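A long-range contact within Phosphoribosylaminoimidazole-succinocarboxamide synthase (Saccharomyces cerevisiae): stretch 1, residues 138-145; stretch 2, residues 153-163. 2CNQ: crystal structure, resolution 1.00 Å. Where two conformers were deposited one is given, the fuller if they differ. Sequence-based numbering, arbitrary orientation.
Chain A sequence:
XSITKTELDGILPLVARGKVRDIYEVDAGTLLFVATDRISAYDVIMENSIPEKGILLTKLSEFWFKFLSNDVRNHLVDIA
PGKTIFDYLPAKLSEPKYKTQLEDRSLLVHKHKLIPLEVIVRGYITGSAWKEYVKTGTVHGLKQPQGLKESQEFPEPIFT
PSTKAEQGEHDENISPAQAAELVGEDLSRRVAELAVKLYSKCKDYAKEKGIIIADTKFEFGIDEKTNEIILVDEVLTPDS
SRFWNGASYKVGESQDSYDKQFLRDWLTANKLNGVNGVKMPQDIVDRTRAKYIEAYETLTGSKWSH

Stretch 1 (138-145) TVHGLKQP
Stretch 2 (153-163) EFPEPIFTPST

A tight hairpin in stretch 1 packs against stretch 2, and the two bury 410 Å² between them, with H140, T160 and F154 covering the most (74, 47 and 40 Å²). V139 to L142 form a type I' turn, closed by V139 N to L142 O (2.7 Å) and L142 N to V139 O (2.8 Å). H140 (phi/psi 51/41) and G141 (76/-3) take its corners; strands 138-139 and 142-143 lead into and out of it, sharing V139 and L142. Stretch 2 turns a corner at P155-E156 between strand segments around 153-154 and 157-159. In register, the CA atoms of H140 and T160 lie 5.9 Å apart, those of Q144 and F154 8.2 Å; between these pairs the stretches run roughly antiparallel.

H140 (chi1 m, chi2 -131°) points toward stretch 2 and makes two kinds of contact. T160 (chi1 p) CB lies over the ring face, 3.2 Å from its centroid and 2° off the normal, a CH-pi contact; near the ring plane, H140 ND1 donates a weak hydrogen bond to P161 O (2.8 Å, 121°). V139 (t) CG1 meets T160 CG2 (3.8 Å) and I158 CD1 (4.0 Å); V139 CG2 meets F154 CZ (4.0 Å).

F154 (m, chi2 -75°) leaves its backbone sideways, but its ring reaches Q144, with CD1 3.3 Å from Q144 OE1. Q144 (m, m) NE2 donates a hydrogen bond to L142 O within stretch 1 (3.2 Å). Beyond it, P145 CG and P155 CG, both on exo-puckered rings, meet at 3.6 Å.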

# COMPACT_ATOMS: atom_id res chain seq x y z
N THR A 138 -17.36 -17.78 -0.94
CA THR A 138 -17.30 -16.57 -1.72
C THR A 138 -16.19 -15.71 -1.21
O THR A 138 -15.68 -15.89 -0.11
CB THR A 138 -18.62 -15.79 -1.66
OG1 THR A 138 -18.93 -15.53 -0.29
CG2 THR A 138 -19.71 -16.58 -2.28
N VAL A 139 -15.86 -14.71 -2.00
CA VAL A 139 -14.98 -13.66 -1.51
C VAL A 139 -15.61 -12.32 -1.78
O VAL A 139 -15.94 -12.08 -2.92
CB VAL A 139 -13.63 -13.78 -2.19
CG1 VAL A 139 -12.77 -12.62 -1.79
CG2 VAL A 139 -12.99 -15.11 -1.80
N HIS A 140 -15.82 -11.46 -0.75
CA HIS A 140 -16.52 -10.21 -0.99
C HIS A 140 -17.82 -10.52 -1.71
O HIS A 140 -18.27 -9.81 -2.61
CB HIS A 140 -15.68 -9.21 -1.76
CG HIS A 140 -14.49 -8.73 -1.02
ND1 HIS A 140 -14.21 -7.39 -0.91
CD2 HIS A 140 -13.50 -9.36 -0.36
CE1 HIS A 140 -13.06 -7.23 -0.28
NE2 HIS A 140 -12.61 -8.41 0.09
N GLY A 141 -18.46 -11.60 -1.27
CA GLY A 141 -19.71 -12.01 -1.83
C GLY A 141 -19.65 -12.69 -3.18
O GLY A 141 -20.66 -13.18 -3.65
N LEU A 142 -18.47 -12.81 -3.77
CA LEU A 142 -18.30 -13.41 -5.08
C LEU A 142 -18.12 -14.90 -4.92
O LEU A 142 -17.26 -15.35 -4.20
CB LEU A 142 -17.03 -12.88 -5.73
CG LEU A 142 -17.05 -11.39 -6.02
CD1 LEU A 142 -15.64 -10.91 -6.24
CD2 LEU A 142 -17.92 -11.10 -7.22
N LYS A 143 -18.73 -15.66 -5.85
CA LYS A 143 -18.55 -17.09 -5.86
C LYS A 143 -17.24 -17.52 -6.54
O LYS A 143 -16.62 -16.88 -7.42
CB LYS A 143 -19.80 -17.81 -6.27
CG LYS A 143 -20.84 -17.73 -5.13
CD LYS A 143 -22.13 -17.30 -5.65
CE LYS A 143 -22.32 -18.12 -6.92
NZ LYS A 143 -23.62 -18.22 -7.48
N GLN A 144 -16.77 -18.62 -6.02
CA GLN A 144 -15.44 -19.08 -6.22
C GLN A 144 -15.51 -20.54 -6.52
O GLN A 144 -16.48 -21.20 -6.22
CB GLN A 144 -14.62 -18.87 -4.95
CG GLN A 144 -14.47 -17.43 -4.52
CD GLN A 144 -13.90 -16.59 -5.61
OE1 GLN A 144 -12.96 -16.99 -6.29
NE2 GLN A 144 -14.47 -15.40 -5.79
N PRO A 145 -14.46 -21.09 -7.12
CA PRO A 145 -14.41 -22.56 -7.21
C PRO A 145 -14.41 -23.17 -5.80
O PRO A 145 -13.84 -22.57 -4.91
CB PRO A 145 -13.10 -22.83 -7.95
CG PRO A 145 -12.50 -21.52 -8.23
CD PRO A 145 -13.29 -20.43 -7.70
N GLU A 153 -3.90 -19.94 -5.31
CA GLU A 153 -4.13 -18.98 -6.32
C GLU A 153 -5.55 -19.07 -6.80
O GLU A 153 -6.05 -20.16 -7.06
CB GLU A 153 -3.17 -19.24 -7.47
CG GLU A 153 -3.12 -18.15 -8.51
CD GLU A 153 -1.87 -18.19 -9.37
OE1 GLU A 153 -1.51 -17.14 -9.92
OE2 GLU A 153 -1.24 -19.26 -9.48
N PHE A 154 -6.20 -17.93 -6.95
CA PHE A 154 -7.47 -17.92 -7.63
C PHE A 154 -7.24 -18.23 -9.09
O PHE A 154 -6.21 -17.98 -9.63
CB PHE A 154 -8.10 -16.56 -7.53
CG PHE A 154 -8.60 -16.23 -6.17
CD1 PHE A 154 -9.75 -16.80 -5.69
CD2 PHE A 154 -7.93 -15.33 -5.37
CE1 PHE A 154 -10.23 -16.47 -4.46
CE2 PHE A 154 -8.40 -15.00 -4.15
CZ PHE A 154 -9.54 -15.57 -3.68
N PRO A 155 -8.26 -18.71 -9.77
CA PRO A 155 -8.10 -18.93 -11.21
C PRO A 155 -7.67 -17.70 -11.96
O PRO A 155 -6.86 -17.77 -12.86
CB PRO A 155 -9.48 -19.38 -11.64
CG PRO A 155 -10.11 -19.90 -10.44
CD PRO A 155 -9.56 -19.18 -9.28
N GLU A 156 -8.23 -16.58 -11.54
CA GLU A 156 -7.84 -15.29 -12.03
C GLU A 156 -7.82 -14.36 -10.85
O GLU A 156 -8.59 -14.53 -9.93
CB GLU A 156 -8.85 -14.75 -13.02
CG GLU A 156 -8.96 -15.53 -14.29
CD GLU A 156 -7.70 -15.53 -15.09
OE1 GLU A 156 -6.89 -14.61 -14.94
OE2 GLU A 156 -7.54 -16.45 -15.91
N PRO A 157 -6.97 -13.36 -10.85
CA PRO A 157 -7.03 -12.42 -9.74
C PRO A 157 -8.34 -11.72 -9.71
O PRO A 157 -8.93 -11.50 -10.75
CB PRO A 157 -5.90 -11.45 -10.06
CG PRO A 157 -5.00 -12.22 -10.94
CD PRO A 157 -5.92 -13.02 -11.80
N ILE A 158 -8.76 -11.36 -8.52
CA ILE A 158 -10.05 -10.79 -8.35
C ILE A 158 -9.99 -9.47 -7.65
O ILE A 158 -9.29 -9.28 -6.66
CB ILE A 158 -10.99 -11.73 -7.68
CG1 ILE A 158 -10.50 -12.27 -6.36
CG2 ILE A 158 -11.32 -12.88 -8.66
CD1 ILE A 158 -11.53 -13.01 -5.61
N PHE A 159 -10.75 -8.54 -8.18
CA PHE A 159 -11.02 -7.28 -7.54
C PHE A 159 -12.00 -7.50 -6.43
O PHE A 159 -13.09 -7.99 -6.63
CB PHE A 159 -11.60 -6.37 -8.59
CG PHE A 159 -12.22 -5.12 -8.03
CD1 PHE A 159 -13.55 -4.87 -8.26
CD2 PHE A 159 -11.48 -4.18 -7.37
CE1 PHE A 159 -14.12 -3.69 -7.86
CE2 PHE A 159 -12.07 -3.02 -6.93
CZ PHE A 159 -13.38 -2.78 -7.19
N THR A 160 -11.59 -7.12 -5.23
CA THR A 160 -12.37 -7.33 -4.05
C THR A 160 -12.32 -6.05 -3.25
O THR A 160 -11.48 -5.86 -2.40
CB THR A 160 -11.90 -8.52 -3.26
OG1 THR A 160 -10.59 -8.28 -2.77
CG2 THR A 160 -11.88 -9.76 -4.08
N PRO A 161 -13.18 -5.12 -3.55
CA PRO A 161 -13.07 -3.80 -2.94
C PRO A 161 -13.42 -3.80 -1.50
O PRO A 161 -14.21 -4.59 -1.05
CB PRO A 161 -14.03 -2.96 -3.74
CG PRO A 161 -15.03 -3.95 -4.24
CD PRO A 161 -14.27 -5.20 -4.51
N SER A 162 -12.88 -2.82 -0.81
CA SER A 162 -13.37 -2.49 0.48
C SER A 162 -13.68 -1.03 0.52
O SER A 162 -13.19 -0.25 -0.27
CB SER A 162 -12.38 -2.91 1.54
OG SER A 162 -11.47 -1.90 1.76
N THR A 163 -14.48 -0.66 1.48
CA THR A 163 -14.73 0.72 1.70
C THR A 163 -13.50 1.31 2.29
O THR A 163 -12.60 0.61 2.74
CB THR A 163 -15.88 0.91 2.64
OG1 THR A 163 -15.48 0.38 3.90
CG2 THR A 163 -17.15 0.27 2.11